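DNA topoisomerase 2-associated protein PAT1 (Saccharomyces cerevisiae, PDB 4OGP) probably activates mRNA decapping and represses translation, its C-terminal domain helping to recruit decapping factors such as Dcp2 and the Lsm1-7 ring. Local coordinates at residues S203-I208 with D253-E258; K59-M64 with M117-I122. One frame throughout, in Å; residues are numbered along the deposited sequence.

Contact 1: S203-I208 with D253-E258; sequences SKIQLI and DEVRDE
The backbone N of S203 donates to E254 OE2 at 2.7 Å, a fairly straight bond (154°), while I205 N donates to the other oxygen, OE1, at 3.0 Å. Both amides come from the syn side, each well out of the carboxylate plane, so the two bonds fix how the group is turned. A glutamate suits the place because its side chain can span the gap: CG is anti to its own carbonyl carbon (chi1 -60°) and the chain runs extended from there, carrying both oxygens to backbone N-H groups of the loop between helices 184-201 and 212-221. The water held by Q206 N at 3.0 Å also lies beside OE1, but too close for that bond to be trusted. I205 crosses E254 at about a right angle, its CB 3.2 Å from OE1, and gives the junction an apolar side as well: its CG2 meets V255 CG1 at 3.7 Å, and it also packs on L236 of helix 230-241. V255 stands at the N-cap position of helix 256-277, right where helix 245-254 ends. This is a carboxylate binding main-chain amides just before and at the start of a 3-10 turn, tying an interhelical loop to a break between successive helices of the ARM-repeat fold.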
loop_
_atom_site.group_PDB
_atom_site.type_symbol
_atom_site.label_atom_id
_atom_site.label_comp_id
_atom_site.label_asym_id
_atom_site.label_seq_id
_atom_site.Cartn_x
_atom_site.Cartn_y
_atom_site.Cartn_z
ATOM N N SER A 203 5.084 -0.644 -19.571
ATOM C CA SER A 203 4.213 0.276 -20.312
ATOM C C SER A 203 2.948 0.730 -19.560
ATOM O O SER A 203 2.114 1.449 -20.118
ATOM C CB SER A 203 3.870 -0.241 -21.718
ATOM O OG SER A 203 2.899 -1.270 -21.668
ATOM N N LYS A 204 2.804 0.337 -18.299
ATOM C CA LYS A 204 1.629 0.747 -17.523
ATOM C C LYS A 204 2.019 1.443 -16.215
ATOM O O LYS A 204 1.182 1.659 -15.331
ATOM C CB LYS A 204 0.763 -0.463 -17.197
ATOM C CG LYS A 204 0.319 -1.259 -18.401
ATOM C CD LYS A 204 0.137 -2.722 -18.027
ATOM C CE LYS A 204 1.020 -3.630 -18.890
ATOM N NZ LYS A 204 0.634 -5.079 -18.795
ATOM N N ILE A 205 3.298 1.776 -16.105
ATOM C CA ILE A 205 3.850 2.284 -14.874
ATOM C C ILE A 205 3.235 3.619 -14.515
ATOM O O ILE A 205 2.933 3.868 -13.348
ATOM C CB ILE A 205 5.390 2.378 -14.926
ATOM C CG1 ILE A 205 5.984 0.975 -14.873
ATOM C CG2 ILE A 205 5.924 3.170 -13.723
ATOM C CD1 ILE A 205 7.491 0.933 -14.972
ATOM N N GLN A 206 3.028 4.479 -15.502
ATOM C CA GLN A 206 2.487 5.800 -15.190
ATOM C C GLN A 206 1.072 5.733 -14.569
ATOM O O GLN A 206 0.628 6.677 -13.917
ATOM C CB GLN A 206 2.529 6.709 -16.419
ATOM C CG GLN A 206 1.190 6.904 -17.109
ATOM C CD GLN A 206 0.416 8.065 -16.527
ATOM O OE1 GLN A 206 1.006 9.038 -16.055
ATOM N NE2 GLN A 206 -0.910 7.957 -16.522
ATOM N N LEU A 207 0.373 4.618 -14.774
ATOM C CA LEU A 207 -0.986 4.467 -14.261
ATOM C C LEU A 207 -1.047 4.455 -12.722
ATOM O O LEU A 207 -2.121 4.595 -12.143
ATOM C CB LEU A 207 -1.658 3.216 -14.844
ATOM C CG LEU A 207 -1.876 3.205 -16.372
ATOM C CD1 LEU A 207 -2.557 1.923 -16.825
ATOM C CD2 LEU A 207 -2.681 4.415 -16.831
ATOM N N ILE A 208 0.104 4.284 -12.073
ATOM C CA ILE A 208 0.163 4.333 -10.617
ATOM C C ILE A 208 -0.202 5.731 -10.115
ATOM O O ILE A 208 -0.607 5.894 -8.977
ATOM C CB ILE A 208 1.543 3.901 -10.051
ATOM C CG1 ILE A 208 2.624 4.933 -10.382
ATOM C CG2 ILE A 208 1.922 2.523 -10.552
ATOM C CD1 ILE A 208 4.029 4.495 -10.025
ATOM N N ASP A 253 11.934 6.454 -17.787
ATOM C CA ASP A 253 11.347 6.819 -19.066
ATOM C C ASP A 253 9.811 6.877 -18.991
ATOM O O ASP A 253 9.189 7.832 -19.478
ATOM C CB ASP A 253 11.803 5.805 -20.128
ATOM C CG ASP A 253 11.916 6.414 -21.505
ATOM O OD1 ASP A 253 13.043 6.439 -22.046
ATOM O OD2 ASP A 253 10.885 6.865 -22.043
ATOM N N GLU A 254 9.192 5.873 -18.374
ATOM C CA GLU A 254 7.721 5.863 -18.261
ATOM C C GLU A 254 7.149 6.992 -17.392
ATOM O O GLU A 254 6.019 7.444 -17.605
ATOM C CB GLU A 254 7.208 4.512 -17.738
ATOM C CG GLU A 254 7.578 3.319 -18.615
ATOM C CD GLU A 254 6.603 2.166 -18.496
ATOM O OE1 GLU A 254 5.419 2.417 -18.170
ATOM O OE2 GLU A 254 7.018 1.005 -18.739
ATOM N N VAL A 255 7.914 7.444 -16.403
ATOM C CA VAL A 255 7.384 8.474 -15.503
ATOM C C VAL A 255 8.005 9.842 -15.779
ATOM O O VAL A 255 7.960 10.737 -14.933
ATOM C CB VAL A 255 7.547 8.090 -14.008
ATOM C CG1 VAL A 255 6.820 6.801 -13.719
ATOM C CG2 VAL A 255 8.999 7.981 -13.609
ATOM N N ARG A 256 8.566 9.991 -16.977
ATOM C CA ARG A 256 9.256 11.208 -17.377
ATOM C C ARG A 256 8.417 12.454 -17.175
ATOM O O ARG A 256 8.880 13.434 -16.589
ATOM C CB ARG A 256 9.699 11.135 -18.848
ATOM C CG ARG A 256 10.605 12.287 -19.240
ATOM C CD ARG A 256 10.658 12.535 -20.730
ATOM N NE ARG A 256 9.401 13.057 -21.264
ATOM C CZ ARG A 256 9.187 13.281 -22.556
ATOM N NH1 ARG A 256 10.150 13.034 -23.447
ATOM N NH2 ARG A 256 8.012 13.752 -22.957
ATOM N N ASP A 257 7.188 12.427 -17.671
ATOM C CA ASP A 257 6.361 13.621 -17.635
ATOM C C ASP A 257 5.884 13.902 -16.204
ATOM O O ASP A 257 5.514 15.027 -15.887
ATOM C CB ASP A 257 5.150 13.508 -18.565
ATOM C CG ASP A 257 5.534 13.486 -20.060
ATOM O OD1 ASP A 257 6.655 13.904 -20.438
ATOM O OD2 ASP A 257 4.685 13.055 -20.860
ATOM N N GLU A 258 5.880 12.884 -15.352
ATOM C CA GLU A 258 5.486 13.086 -13.956
ATOM C C GLU A 258 6.609 13.761 -13.178
ATOM O O GLU A 258 6.363 14.588 -12.302
ATOM C CB GLU A 258 5.051 11.773 -13.296
ATOM C CG GLU A 258 3.519 11.588 -13.249
ATOM C CD GLU A 258 2.928 10.980 -14.526
ATOM O OE1 GLU A 258 3.629 10.202 -15.217
ATOM O OE2 GLU A 258 1.752 11.279 -14.832
HETATM O O HOH W 1 3.670 4.062 -18.435
#

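Contact 2: K59-M64 with M117-I122; sequences KGIKIM and MIILKI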
loop_
_atom_site.group_PDB
_atom_site.type_symbol
_atom_site.label_atom_id
_atom_site.label_comp_id
_atom_site.label_asym_id
_atom_site.label_seq_id
_atom_site.Cartn_x
_atom_site.Cartn_y
_atom_site.Cartn_z
ATOM N N LYS A 59 -16.077 -4.221 10.941
ATOM C CA LYS A 59 -15.980 -5.073 12.116
ATOM C C LYS A 59 -15.203 -6.357 11.831
ATOM O O LYS A 59 -14.634 -6.956 12.731
ATOM C CB LYS A 59 -17.365 -5.400 12.659
ATOM C CG LYS A 59 -17.338 -6.052 14.028
ATOM C CD LYS A 59 -18.727 -6.110 14.643
ATOM C CE LYS A 59 -18.709 -6.807 16.004
ATOM N NZ LYS A 59 -20.067 -6.804 16.630
ATOM N N GLY A 60 -15.204 -6.804 10.579
ATOM C CA GLY A 60 -14.457 -7.999 10.240
ATOM C C GLY A 60 -12.963 -7.708 10.236
ATOM O O GLY A 60 -12.173 -8.449 10.818
ATOM N N ILE A 61 -12.570 -6.619 9.585
ATOM C CA ILE A 61 -11.155 -6.261 9.540
ATOM C C ILE A 61 -10.616 -5.873 10.923
ATOM O O ILE A 61 -9.468 -6.167 11.248
ATOM C CB ILE A 61 -10.846 -5.173 8.461
ATOM C CG1 ILE A 61 -9.337 -4.968 8.321
ATOM C CG2 ILE A 61 -11.532 -3.861 8.764
ATOM C CD1 ILE A 61 -8.665 -6.058 7.501
ATOM N N LYS A 62 -11.455 -5.255 11.748
ATOM C CA LYS A 62 -11.042 -4.844 13.087
ATOM C C LYS A 62 -10.599 -5.979 14.000
ATOM O O LYS A 62 -9.840 -5.759 14.931
ATOM C CB LYS A 62 -12.144 -4.032 13.773
ATOM C CG LYS A 62 -12.136 -2.566 13.403
ATOM C CD LYS A 62 -13.300 -1.820 14.055
ATOM C CE LYS A 62 -13.122 -0.330 13.900
ATOM N NZ LYS A 62 -14.375 0.408 14.185
ATOM N N ILE A 63 -11.072 -7.190 13.748
ATOM C CA ILE A 63 -10.717 -8.300 14.621
ATOM C C ILE A 63 -9.507 -9.087 14.101
ATOM O O ILE A 63 -9.034 -10.012 14.759
ATOM C CB ILE A 63 -11.923 -9.249 14.859
ATOM C CG1 ILE A 63 -11.694 -10.147 16.082
ATOM C CG2 ILE A 63 -12.201 -10.078 13.620
ATOM C CD1 ILE A 63 -12.227 -9.610 17.356
ATOM N N MET A 64 -8.991 -8.708 12.936
ATOM C CA MET A 64 -7.868 -9.442 12.335
ATOM C C MET A 64 -6.606 -9.515 13.194
ATOM O O MET A 64 -6.028 -10.593 13.324
ATOM C CB MET A 64 -7.526 -8.945 10.920
ATOM C CG MET A 64 -8.499 -9.398 9.813
ATOM S SD MET A 64 -8.944 -11.163 9.821
ATOM C CE MET A 64 -7.330 -11.930 9.907
ATOM N N MET A 117 -4.499 0.148 6.815
ATOM C CA MET A 117 -3.795 0.330 8.074
ATOM C C MET A 117 -3.668 -0.996 8.816
ATOM O O MET A 117 -2.596 -1.357 9.297
ATOM C CB MET A 117 -4.510 1.336 8.980
ATOM C CG MET A 117 -4.025 2.776 8.869
ATOM S SD MET A 117 -4.502 3.744 10.324
ATOM C CE MET A 117 -4.365 5.419 9.709
ATOM N N ILE A 118 -4.768 -1.722 8.928
ATOM C CA ILE A 118 -4.739 -2.958 9.686
ATOM C C ILE A 118 -4.022 -4.061 8.926
ATOM O O ILE A 118 -3.136 -4.718 9.464
ATOM C CB ILE A 118 -6.157 -3.408 10.089
ATOM C CG1 ILE A 118 -6.644 -2.565 11.273
ATOM C CG2 ILE A 118 -6.177 -4.905 10.416
ATOM C CD1 ILE A 118 -8.057 -2.870 11.715
ATOM N N ILE A 119 -4.402 -4.250 7.669
ATOM C CA ILE A 119 -3.860 -5.341 6.865
ATOM C C ILE A 119 -2.351 -5.222 6.675
ATOM O O ILE A 119 -1.617 -6.193 6.852
ATOM C CB ILE A 119 -4.601 -5.460 5.505
ATOM C CG1 ILE A 119 -5.524 -6.672 5.524
ATOM C CG2 ILE A 119 -3.634 -5.575 4.340
ATOM C CD1 ILE A 119 -4.783 -7.965 5.763
ATOM N N LEU A 120 -1.883 -4.021 6.352
ATOM C CA LEU A 120 -0.461 -3.820 6.108
ATOM C C LEU A 120 0.365 -4.106 7.348
ATOM O O LEU A 120 1.388 -4.789 7.266
ATOM C CB LEU A 120 -0.184 -2.406 5.598
ATOM C CG LEU A 120 -0.090 -2.218 4.080
ATOM C CD1 LEU A 120 -1.119 -3.056 3.326
ATOM C CD2 LEU A 120 -0.235 -0.744 3.728
ATOM N N LYS A 121 -0.081 -3.581 8.489
ATOM C CA LYS A 121 0.596 -3.803 9.766
ATOM C C LYS A 121 0.710 -5.293 10.065
ATOM O O LYS A 121 1.765 -5.779 10.476
ATOM C CB LYS A 121 -0.134 -3.087 10.902
ATOM C CG LYS A 121 -0.243 -3.912 12.172
ATOM C CD LYS A 121 0.559 -3.316 13.323
ATOM C CE LYS A 121 -0.316 -2.431 14.199
ATOM N NZ LYS A 121 0.383 -2.055 15.472
ATOM N N ILE A 122 -0.378 -6.018 9.839
ATOM C CA ILE A 122 -0.364 -7.465 9.986
ATOM C C ILE A 122 0.662 -8.115 9.056
ATOM O O ILE A 122 1.494 -8.905 9.495
ATOM C CB ILE A 122 -1.767 -8.050 9.769
ATOM C CG1 ILE A 122 -2.610 -7.801 11.031
ATOM C CG2 ILE A 122 -1.695 -9.530 9.441
ATOM C CD1 ILE A 122 -4.022 -8.299 10.931
#
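An apolar, buried contact joins the junction between the short helices 58-62 and 64-69 to the second half of the long helix 106-127, with no hydrogen bond between the two segments. I118 does most of the work: it lies antiparallel alongside I61, the two side chains sliding past each other, and its CG2 rests 3.8 Å from I61 CG1. The CD1 of I118 goes further, to 3.6 Å from I61 O and close to K62 CA, so the isoleucine also covers main chain of I61 and K62. That carbonyl is not left without a donor, since M64 N bonds to I61 O at 3.1 Å. In I61, CG1 stands anti to the backbone N (chi1 -172°), which carries it toward I118, and the bend at chi2 (78°) sets CD1 against I119 CG1, 3.8 Å away and at about a right angle. Apolar packing between successive helices builds the core of an ARM-repeat fold, and here the seam is mainly isoleucine. Cutting I61 back to an alanine would probably take from I118 CG2 its contact with CG1, leave I119 CG1 without its CD1 partner, and open a gap beside L114 and F115, on which I61 also packs. One turn beyond I118, I122 presents CD1 to M64 CB at 3.6 Å. Isoleucine fits both positions: I118 meets the other segment with both branches, I122 with the end of its long one; P65 touches both, and F68 adds an aromatic neighbour to I122. K62 suits the exposed margin, where its aliphatic CG only borders I118 CD1, while K59 pairs with E11 of helix 3-25.

Contact 2 belongs to the interior of the helical array, whereas contact 1 is only partly buried and its centre lies about 18 Å from the chain's centre, against about 13 Å for contact 2. They share no helix: contact 2 closes within the earlier part of the chain before contact 1 opens, and their centres lie about 31 Å apart on opposite sides of the chain's centre. Each meets a place where one helix gives way to the next, yet the partners differ. Contact 2 sets such a junction against a continuous helix, whose amides are mostly used internally, and relies on aliphatic shape. Contact 1 faces a loop with amides to offer, and a carboxylate takes them up.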